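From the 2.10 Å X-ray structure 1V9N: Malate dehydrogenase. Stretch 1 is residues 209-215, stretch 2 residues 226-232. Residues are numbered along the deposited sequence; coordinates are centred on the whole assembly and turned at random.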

# COMPACT_ATOMS: atom_id res chain seq x y z
N TRP A 209 -11.71 -0.16 17.26
CA TRP A 209 -11.70 1.23 16.85
C TRP A 209 -10.37 1.90 17.13
O TRP A 209 -9.34 1.24 17.27
N ALA A 210 -10.38 3.23 17.21
CA ALA A 210 -9.15 3.96 17.49
C ALA A 210 -9.13 5.34 16.88
O ALA A 210 -8.35 6.21 17.31
N ILE A 211 -9.97 5.55 15.87
CA ILE A 211 -10.04 6.83 15.19
C ILE A 211 -10.59 7.91 16.11
O ILE A 211 -11.76 8.28 16.05
N ASN A 212 -9.72 8.42 16.97
CA ASN A 212 -10.13 9.43 17.92
C ASN A 212 -9.87 10.85 17.49
O ASN A 212 -8.75 11.35 17.57
N ARG A 213 -10.92 11.50 17.01
CA ARG A 213 -10.83 12.89 16.61
C ARG A 213 -12.16 13.42 17.11
O ARG A 213 -13.20 13.00 16.61
N GLU A 214 -12.15 14.31 18.09
CA GLU A 214 -13.41 14.80 18.62
C GLU A 214 -13.88 16.11 18.01
O GLU A 214 -14.13 16.20 16.81
N GLY A 215 -14.00 17.12 18.86
CA GLY A 215 -14.41 18.43 18.40
C GLY A 215 -13.17 19.14 17.91
O GLY A 215 -13.16 19.71 16.82
N ASN A 226 -20.65 13.75 15.47
CA ASN A 226 -20.88 15.17 15.62
C ASN A 226 -19.66 15.99 15.26
O ASN A 226 -18.96 16.50 16.13
N GLY A 227 -19.40 16.12 13.96
CA GLY A 227 -18.26 16.89 13.50
C GLY A 227 -16.92 16.26 13.80
O GLY A 227 -15.88 16.91 13.70
N GLY A 228 -16.93 14.98 14.16
CA GLY A 228 -15.68 14.28 14.46
C GLY A 228 -15.05 13.73 13.20
O GLY A 228 -15.58 13.91 12.10
N ALA A 229 -13.91 13.05 13.35
CA ALA A 229 -13.22 12.47 12.21
C ALA A 229 -12.40 11.26 12.62
O ALA A 229 -11.96 11.15 13.77
CB ALA A 229 -12.31 13.52 11.57
N LEU A 230 -12.21 10.34 11.69
CA LEU A 230 -11.43 9.13 11.95
C LEU A 230 -9.95 9.47 11.84
O LEU A 230 -9.58 10.48 11.24
CB LEU A 230 -11.79 8.03 10.95
CG LEU A 230 -13.20 7.43 11.03
CD1 LEU A 230 -13.45 6.52 9.84
CD2 LEU A 230 -13.34 6.66 12.34
N LEU A 231 -9.12 8.62 12.43
CA LEU A 231 -7.67 8.81 12.40
C LEU A 231 -7.06 7.86 11.36
O LEU A 231 -7.56 6.76 11.15
CB LEU A 231 -7.09 8.52 13.79
CG LEU A 231 -6.29 9.61 14.53
CD1 LEU A 231 -7.03 10.94 14.50
CD2 LEU A 231 -6.06 9.16 15.96
N PRO A 232 -5.99 8.29 10.67
CA PRO A 232 -5.36 7.43 9.67
C PRO A 232 -4.49 6.38 10.34
O PRO A 232 -4.03 6.58 11.47
CB PRO A 232 -4.52 8.42 8.86
CG PRO A 232 -4.07 9.38 9.92
CD PRO A 232 -5.35 9.61 10.71

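The contact between residues 209-215 and 226-232 of this malate dehydrogenase is a close, largely backbone-mediated pairing of two irregular segments, held by a single weak hydrogen bond and closed at one end by a leucine side chain. It illustrates a general principle: two chains need not form a regular sheet to borrow part of its logic. The touching parts run in roughly opposite directions, their end-to-end vectors 149° apart, and the register descends accordingly, with I211 nearest L231, R213 nearest A229 and E214 nearest G228. The CA atoms of I211 and L231 lie 4.2 Å apart, those of R213 and A229 5.0 Å.

At the centre of this register sits the one polar bond. The amide N of A229 donates to the carbonyl O of R213 across 3.3 Å, and although the N-H...O angle of 163° is nearly straight, the length makes the bond weak. An ideal antiparallel pair would return the favour, but here R213 N and A229 O, 3.4 Å apart, meet at too poor an angle to bond. The backbones are thus close enough for reciprocity without the orientation that it requires.

Next along the register, glycine allows the chains to come close. G228 CA lies 3.4 Å from E214 O, with an angle of 150° at the hydrogen, a CA-H...O contact in which a carbon polarised by its neighbouring peptide groups faces a carbonyl oxygen. The same CA is 3.5 Å from R213 O. A side chain would not fit easily here: an ideally placed CB on G228 would fall 3.0 Å from R213 O, a clash. G227, beside it, has a positive phi of 70°, a conformation that itself favours glycine.

At the other end a leucine side chain joins the contact. L231 directs its CA-to-CB bond toward the first stretch and has more of its surface covered by the opposing segment than any other residue of the pair. Its CD1 comes within 3.5 Å of N212 O and its CD2 within 4.0 Å of A210 O, so its two methyl groups pack against backbone carbonyls; these are van der Waals contacts. Its chi1 of -122° lies between the usual wells. The backbone participates as well, L231 N approaching I211 CA to 3.4 Å.

The side chains of residues 209 to 214 are not modelled, so the coordinates describe what their backbone offers to the second stretch and leave any side-chain contribution unresolved.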